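Local coordinates for protein delta-1-pyrroline-5-carboxylate dehydrogenase, mitochondrial (Mus musculus, PDB 4E3X) that oxidises the semialdehyde of L-glutamate to L-glutamate with NAD+ as hydride acceptor, completing the second step of mitochondrial proline degradation, at residues Ile248-Glu251 and Pro255-Ile258; Lys318-Val323 and Lys468-Thr473; Pro185-Val188 and Thr192-Thr195. All blocks are in the same frame, centred on the assembly; numbering follows the deposited sequence.

Interaction 2 is the buried contact of the three: an apolar meeting of strand 319-323 and helix 463-472 in the catalytic domain, brought together across 144 intervening residues. Interactions 1 and 3 are local, each closing over three residues. Interaction 1 lies at the surface of the NAD-binding domain, where a guanidinium packs on a proline-proline peptide while its polar bonds go to residues outside the two segments. Interaction 3 alone is hydrogen-bonded across its segments; it belongs to the oligomerisation element, where strand 191-199 pairs with strand 542-550 beside the second subunit. The three hold different elements and do not touch; the centres of interactions 1 and 2 are about 43 Å apart, on opposite sides of the chain's centre.

Interaction 1 (Ile248-Glu251 and Pro255-Ile258); sequences ILRE and PPNI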
loop_
_atom_site.group_PDB
_atom_site.type_symbol
_atom_site.label_atom_id
_atom_site.label_comp_id
_atom_site.label_asym_id
_atom_site.label_seq_id
_atom_site.Cartn_x
_atom_site.Cartn_y
_atom_site.Cartn_z
ATOM N N ILE B 248 14.233 -11.009 -23.788
ATOM C CA ILE B 248 15.460 -10.643 -23.099
ATOM C C ILE B 248 15.425 -11.127 -21.642
ATOM O O ILE B 248 16.404 -11.683 -21.145
ATOM C CB ILE B 248 15.737 -9.127 -23.214
ATOM C CG1 ILE B 248 16.188 -8.798 -24.644
ATOM C CG2 ILE B 248 16.811 -8.693 -22.223
ATOM C CD1 ILE B 248 16.133 -7.328 -25.005
ATOM N N LEU B 249 14.288 -10.966 -20.973
ATOM C CA LEU B 249 14.169 -11.436 -19.595
ATOM C C LEU B 249 14.384 -12.944 -19.495
ATOM O O LEU B 249 15.074 -13.424 -18.596
ATOM C CB LEU B 249 12.813 -11.055 -19.001
ATOM C CG LEU B 249 12.665 -9.595 -18.575
ATOM C CD1 LEU B 249 11.213 -9.295 -18.245
ATOM C CD2 LEU B 249 13.571 -9.286 -17.392
ATOM N N ARG B 250 13.780 -13.692 -20.412
ATOM C CA ARG B 250 13.966 -15.139 -20.425
ATOM C C ARG B 250 15.430 -15.506 -20.676
ATOM O O ARG B 250 15.977 -16.378 -19.999
ATOM C CB ARG B 250 13.022 -15.811 -21.433
ATOM C CG ARG B 250 11.533 -15.508 -21.194
ATOM C CD ARG B 250 11.049 -15.884 -19.784
ATOM N NE ARG B 250 11.519 -17.217 -19.427
ATOM C CZ ARG B 250 10.954 -18.348 -19.836
ATOM N NH1 ARG B 250 9.850 -18.324 -20.575
ATOM N NH2 ARG B 250 11.496 -19.509 -19.500
ATOM N N GLU B 251 16.067 -14.833 -21.629
ATOM C CA GLU B 251 17.468 -15.111 -21.936
ATOM C C GLU B 251 18.391 -14.746 -20.777
ATOM O O GLU B 251 19.449 -15.359 -20.609
ATOM C CB GLU B 251 17.906 -14.370 -23.199
ATOM C CG GLU B 251 17.248 -14.855 -24.475
ATOM C CD GLU B 251 17.737 -14.083 -25.686
ATOM O OE1 GLU B 251 18.892 -13.604 -25.658
ATOM O OE2 GLU B 251 16.972 -13.953 -26.659
ATOM N N PRO B 255 13.130 -17.857 -14.968
ATOM C CA PRO B 255 12.651 -19.230 -15.162
ATOM C C PRO B 255 11.278 -19.273 -15.831
ATOM O O PRO B 255 10.557 -18.269 -15.836
ATOM C CB PRO B 255 12.553 -19.771 -13.727
ATOM C CG PRO B 255 13.471 -18.916 -12.930
ATOM C CD PRO B 255 13.347 -17.551 -13.545
ATOM N N PRO B 256 10.912 -20.428 -16.402
ATOM C CA PRO B 256 9.566 -20.551 -16.969
ATOM C C PRO B 256 8.465 -20.375 -15.922
ATOM O O PRO B 256 8.659 -20.684 -14.738
ATOM C CB PRO B 256 9.546 -21.978 -17.541
ATOM C CG PRO B 256 10.638 -22.693 -16.827
ATOM C CD PRO B 256 11.695 -21.668 -16.550
ATOM N N ASN B 257 7.324 -19.870 -16.381
ATOM C CA ASN B 257 6.115 -19.721 -15.566
ATOM C C ASN B 257 6.174 -18.628 -14.509
ATOM O O ASN B 257 5.279 -18.536 -13.665
ATOM C CB ASN B 257 5.695 -21.051 -14.951
ATOM C CG ASN B 257 5.363 -22.077 -16.009
ATOM O OD1 ASN B 257 4.467 -21.870 -16.838
ATOM N ND2 ASN B 257 6.111 -23.178 -16.024
ATOM N N ILE B 258 7.215 -17.802 -14.546
ATOM C CA ILE B 258 7.280 -16.654 -13.647
ATOM C C ILE B 258 6.578 -15.424 -14.249
ATOM O O ILE B 258 5.825 -14.727 -13.561
ATOM C CB ILE B 258 8.725 -16.329 -13.241
ATOM C CG1 ILE B 258 9.409 -17.586 -12.665
ATOM C CG2 ILE B 258 8.771 -15.150 -12.256
ATOM C CD1 ILE B 258 8.595 -18.345 -11.589
#
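The guanidinium of Arg250 lies against the peptide joining Pro255 to Pro256, with Pro256 CA and Pro255 O over one of its faces. The closest approach is Arg250 NH2 to Pro256 N, 3.3 Å, and it is van der Waals contact: the nitrogen of a proline peptide carries no hydrogen, and its lone pair is delocalised into the amide, which makes it a poor acceptor too. The Pro256 ring flanks the same tip, its CB and its CD each 3.7 Å from Arg250 NH2. With CG anti to the carbonyl carbon (chi1 -57°) and further bends at chi2 and chi3, the arginine curls back and carries its flat end over the prolines. Helix 239-251 is the connection of a beta-alpha-beta crossover in the Rossmann-type NAD-binding domain, running between parallel neighbours 230-233 and 259-261. Pro255-Ile258 forms a type II beta turn just ahead of the second strand, with Asn257 supplying the positive phi of 72°. The polar bonds of the arginine go to residues around the two segments and hold the guanidinium's rotation. NH2 forms a salt bridge to Asp70 and NE bonds to Leu254 O, while NH1 bonds to Gly69 O and Tyr246 OH.

Interaction 2 (Lys318-Val323 and Lys468-Thr473); sequences KNFHFV and KLVDST. Unlike the reference sequence in segment 468-473: Lys468 (reference Gln).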
loop_
_atom_site.group_PDB
_atom_site.type_symbol
_atom_site.label_atom_id
_atom_site.label_comp_id
_atom_site.label_asym_id
_atom_site.label_seq_id
_atom_site.Cartn_x
_atom_site.Cartn_y
_atom_site.Cartn_z
ATOM N N LYS B 318 -4.120 15.668 -16.669
ATOM C CA LYS B 318 -4.364 16.839 -17.505
ATOM C C LYS B 318 -3.395 17.876 -16.978
ATOM O O LYS B 318 -3.733 18.692 -16.123
ATOM C CB LYS B 318 -5.808 17.333 -17.393
ATOM C CG LYS B 318 -6.127 18.461 -18.376
ATOM C CD LYS B 318 -6.301 17.949 -19.807
ATOM C CE LYS B 318 -6.488 19.100 -20.787
ATOM N NZ LYS B 318 -6.628 18.615 -22.184
ATOM N N ASN B 319 -2.168 17.815 -17.472
ATOM C CA ASN B 319 -1.059 18.475 -16.802
ATOM C C ASN B 319 -0.834 19.910 -17.230
ATOM O O ASN B 319 -1.094 20.269 -18.379
ATOM C CB ASN B 319 0.200 17.649 -17.005
ATOM C CG ASN B 319 -0.058 16.179 -16.768
ATOM O OD1 ASN B 319 -0.377 15.770 -15.649
ATOM N ND2 ASN B 319 0.031 15.380 -17.824
ATOM N N PHE B 320 -0.320 20.717 -16.307
ATOM C CA PHE B 320 -0.188 22.158 -16.526
ATOM C C PHE B 320 1.248 22.663 -16.578
ATOM O O PHE B 320 2.141 22.095 -15.950
ATOM C CB PHE B 320 -0.938 22.936 -15.430
ATOM C CG PHE B 320 -0.397 22.708 -14.039
ATOM C CD1 PHE B 320 0.639 23.491 -13.538
ATOM C CD2 PHE B 320 -0.926 21.713 -13.229
ATOM C CE1 PHE B 320 1.139 23.283 -12.252
ATOM C CE2 PHE B 320 -0.434 21.503 -11.947
ATOM C CZ PHE B 320 0.601 22.286 -11.461
ATOM N N HIS B 321 1.445 23.736 -17.344
ATOM C CA HIS B 321 2.588 24.627 -17.167
ATOM C C HIS B 321 2.012 25.978 -16.753
ATOM O O HIS B 321 1.247 26.583 -17.509
ATOM C CB HIS B 321 3.406 24.795 -18.461
ATOM C CG HIS B 321 4.344 23.658 -18.756
ATOM N ND1 HIS B 321 5.260 23.703 -19.787
ATOM C CD2 HIS B 321 4.498 22.440 -18.177
ATOM C CE1 HIS B 321 5.945 22.572 -19.823
ATOM N NE2 HIS B 321 5.505 21.789 -18.851
ATOM N N PHE B 322 2.365 26.439 -15.557
ATOM C CA PHE B 322 1.916 27.736 -15.065
ATOM C C PHE B 322 3.075 28.719 -15.151
ATOM O O PHE B 322 4.139 28.483 -14.593
ATOM C CB PHE B 322 1.406 27.654 -13.619
ATOM C CG PHE B 322 1.003 28.991 -13.062
ATOM C CD1 PHE B 322 -0.284 29.475 -13.247
ATOM C CD2 PHE B 322 1.925 29.788 -12.395
ATOM C CE1 PHE B 322 -0.654 30.725 -12.754
ATOM C CE2 PHE B 322 1.566 31.031 -11.907
ATOM C CZ PHE B 322 0.272 31.496 -12.083
ATOM N N VAL B 323 2.843 29.836 -15.831
ATOM C CA VAL B 323 3.879 30.831 -16.040
ATOM C C VAL B 323 3.583 32.071 -15.205
ATOM O O VAL B 323 2.470 32.598 -15.240
ATOM C CB VAL B 323 3.952 31.229 -17.527
ATOM C CG1 VAL B 323 4.999 32.303 -17.743
ATOM C CG2 VAL B 323 4.256 30.016 -18.388
ATOM N N LYS B 468 -5.458 28.988 -8.010
ATOM C CA LYS B 468 -6.559 28.168 -7.501
ATOM C C LYS B 468 -7.274 27.416 -8.630
ATOM O O LYS B 468 -7.615 26.238 -8.488
ATOM C CB LYS B 468 -7.539 29.000 -6.675
ATOM C CG LYS B 468 -6.940 29.504 -5.380
ATOM C CD LYS B 468 -7.972 30.263 -4.558
ATOM C CE LYS B 468 -7.459 30.561 -3.155
ATOM N NZ LYS B 468 -6.247 31.420 -3.172
ATOM N N LEU B 469 -7.473 28.088 -9.759
ATOM C CA LEU B 469 -8.061 27.431 -10.921
ATOM C C LEU B 469 -7.191 26.299 -11.458
ATOM O O LEU B 469 -7.710 25.262 -11.866
ATOM C CB LEU B 469 -8.361 28.443 -12.029
ATOM C CG LEU B 469 -9.485 29.428 -11.701
ATOM C CD1 LEU B 469 -9.723 30.382 -12.862
ATOM C CD2 LEU B 469 -10.756 28.673 -11.345
ATOM N N VAL B 470 -5.873 26.490 -11.464
ATOM C CA VAL B 470 -4.978 25.423 -11.911
ATOM C C VAL B 470 -5.248 24.169 -11.075
ATOM O O VAL B 470 -5.343 23.059 -11.591
ATOM C CB VAL B 470 -3.486 25.820 -11.793
ATOM C CG1 VAL B 470 -2.590 24.621 -12.111
ATOM C CG2 VAL B 470 -3.167 26.995 -12.708
ATOM N N ASP B 471 -5.408 24.373 -9.774
ATOM C CA ASP B 471 -5.610 23.292 -8.830
ATOM C C ASP B 471 -6.994 22.630 -8.902
ATOM O O ASP B 471 -7.104 21.424 -8.696
ATOM C CB ASP B 471 -5.344 23.826 -7.419
ATOM C CG ASP B 471 -5.623 22.803 -6.351
ATOM O OD1 ASP B 471 -4.904 21.786 -6.284
ATOM O OD2 ASP B 471 -6.562 23.021 -5.568
ATOM N N SER B 472 -8.040 23.407 -9.191
ATOM C CA SER B 472 -9.412 22.911 -9.069
ATOM C C SER B 472 -10.095 22.538 -10.382
ATOM O O SER B 472 -11.137 21.884 -10.370
ATOM C CB SER B 472 -10.276 23.947 -8.353
ATOM O OG SER B 472 -10.500 25.057 -9.204
ATOM N N THR B 473 -9.528 22.953 -11.510
ATOM C CA THR B 473 -10.224 22.807 -12.789
ATOM C C THR B 473 -10.407 21.356 -13.228
ATOM O O THR B 473 -11.468 20.983 -13.743
ATOM C CB THR B 473 -9.538 23.627 -13.900
ATOM O OG1 THR B 473 -9.683 25.021 -13.597
ATOM C CG2 THR B 473 -10.166 23.344 -15.262
#
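A beta-alpha-beta crossover of the catalytic domain brings Val470 of helix 463-472 onto Phe320 and Phe322 of strand 319-323. The helix connects parallel strands 452-458 and 476-483, and on its way passes over the strands between them. Phe320 and Phe322, two residues apart, both point to this side of the sheet, and the two methyls of Val470 are shared between them. CG1 sits over the middle of the Phe320 ring in a CH-pi contact, 3.5 Å from the ring centroid and 12° off its normal, with Phe320 CG and CD2 its nearest ring atoms. The other methyl, Val470 CG2, approaches the Phe322 ring obliquely, 3.8 Å from Phe322 CD1. Phe320 has CG between its backbone N and carbonyl carbon (chi1 63°), whereas in Phe322 CG is anti to the backbone N (chi1 177°), so the neighbouring rings take different directions. A leucine in place of Phe320 would probably leave CG1 of Val470 without its flat aromatic seat and open a gap under the helix. Thr473 OG1 donates a hydrogen bond to Leu469 O (2.6 Å) from above the carbonyl plane, and Thr473 N donates to that oxygen from the opposite face. Around the contact, Leu497 packs on both Phe320 and Val470, Phe320 rests on Arg353 of strand 351-357, and its backbone pairs with Ala481 of strand 476-483.

Interaction 3 (Pro185-Val188 and Thr192-Thr195); sequences PISV and TNHT
Asn193 of strand 191-199 meets Pro185 and Ile186 of the loop 185-188. Asn193 CB lies 3.8 Å from Pro185 CG. Turned so that Asn193 CG is anti to the carbonyl carbon (chi1 -58°), the chain swings its amide toward Ile186, where Asn193 ND2 donates to Ile186 O at 2.8 Å. The bond falls in the carbonyl plane on a lone pair, though the oxygen lies 15° out of the asparagine amide plane. The other end of the amide, OD1, accepts from Gln518 of the second subunit. The backbone joins in: Asn193 N donates almost straight (176°) to Ser187 OG at 2.9 Å. That hydroxyl in turn donates to a water, 2.7 Å from Ser187 OG, which donates hydrogen bonds to Pro185 O and, at a longer 3.2 Å, to Asn193 O. Farther along, Pro185 CD rests on Thr195 OG1 at 3.4 Å. Strand 191-199 pairs with strand 542-550 in the protruding oligomerisation element of the aldehyde dehydrogenase fold. Each hydrogen bond named between loop and strand has a side chain or the water at one end, so the loop does not pair with the strand backbone to backbone, and the backbone of Ile186 hydrogen-bonds to the second subunit.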
loop_
_atom_site.group_PDB
_atom_site.type_symbol
_atom_site.label_atom_id
_atom_site.label_comp_id
_atom_site.label_asym_id
_atom_site.label_seq_id
_atom_site.Cartn_x
_atom_site.Cartn_y
_atom_site.Cartn_z
ATOM N N PRO B 185 14.144 -5.843 12.030
ATOM C CA PRO B 185 13.680 -5.348 13.331
ATOM C C PRO B 185 14.730 -5.477 14.430
ATOM O O PRO B 185 15.799 -6.059 14.219
ATOM C CB PRO B 185 12.479 -6.245 13.636
ATOM C CG PRO B 185 12.747 -7.500 12.872
ATOM C CD PRO B 185 13.463 -7.085 11.625
ATOM N N ILE B 186 14.412 -4.911 15.591
ATOM C CA ILE B 186 15.250 -5.009 16.783
ATOM C C ILE B 186 15.101 -6.392 17.413
ATOM O O ILE B 186 13.988 -6.911 17.513
ATOM C CB ILE B 186 14.817 -3.960 17.836
ATOM C CG1 ILE B 186 15.012 -2.541 17.295
ATOM C CG2 ILE B 186 15.568 -4.154 19.158
ATOM C CD1 ILE B 186 14.351 -1.462 18.154
ATOM N N SER B 187 16.223 -6.987 17.824
ATOM C CA SER B 187 16.211 -8.197 18.648
ATOM C C SER B 187 16.625 -7.850 20.073
ATOM O O SER B 187 17.548 -7.065 20.285
ATOM C CB SER B 187 17.173 -9.247 18.098
ATOM O OG SER B 187 16.774 -9.695 16.815
ATOM N N VAL B 188 15.937 -8.439 21.045
ATOM C CA VAL B 188 16.270 -8.291 22.460
ATOM C C VAL B 188 16.259 -9.690 23.067
ATOM O O VAL B 188 15.419 -10.514 22.691
ATOM C CB VAL B 188 15.233 -7.381 23.194
ATOM C CG1 VAL B 188 15.487 -7.329 24.684
ATOM C CG2 VAL B 188 15.223 -5.967 22.606
ATOM N N THR B 192 15.630 -13.683 18.722
ATOM C CA THR B 192 16.121 -13.116 17.473
ATOM C C THR B 192 14.939 -12.924 16.523
ATOM O O THR B 192 14.149 -13.855 16.298
ATOM C CB THR B 192 17.146 -14.061 16.808
ATOM O OG1 THR B 192 18.251 -14.268 17.699
ATOM C CG2 THR B 192 17.661 -13.475 15.490
ATOM N N ASN B 193 14.800 -11.707 15.995
ATOM C CA ASN B 193 13.713 -11.353 15.079
ATOM C C ASN B 193 14.244 -11.095 13.682
ATOM O O ASN B 193 15.293 -10.465 13.529
ATOM C CB ASN B 193 12.994 -10.111 15.584
ATOM C CG ASN B 193 12.435 -10.308 16.970
ATOM O OD1 ASN B 193 11.656 -11.236 17.195
ATOM N ND2 ASN B 193 12.844 -9.455 17.913
ATOM N N HIS B 194 13.505 -11.556 12.676
ATOM C CA HIS B 194 13.906 -11.399 11.288
ATOM C C HIS B 194 12.674 -11.214 10.422
ATOM O O HIS B 194 11.679 -11.921 10.587
ATOM C CB HIS B 194 14.689 -12.637 10.840
ATOM C CG HIS B 194 15.065 -12.633 9.391
ATOM N ND1 HIS B 194 16.188 -11.991 8.916
ATOM C CD2 HIS B 194 14.473 -13.203 8.314
ATOM C CE1 HIS B 194 16.271 -12.162 7.609
ATOM N NE2 HIS B 194 15.243 -12.895 7.218
ATOM N N THR B 195 12.740 -10.259 9.498
ATOM C CA THR B 195 11.675 -10.064 8.531
ATOM C C THR B 195 11.995 -10.787 7.233
ATOM O O THR B 195 13.066 -10.600 6.656
ATOM C CB THR B 195 11.428 -8.570 8.239
ATOM O OG1 THR B 195 10.984 -7.928 9.440
ATOM C CG2 THR B 195 10.368 -8.391 7.160
HETATM O O HOH W 1 17.216 -8.175 14.681
#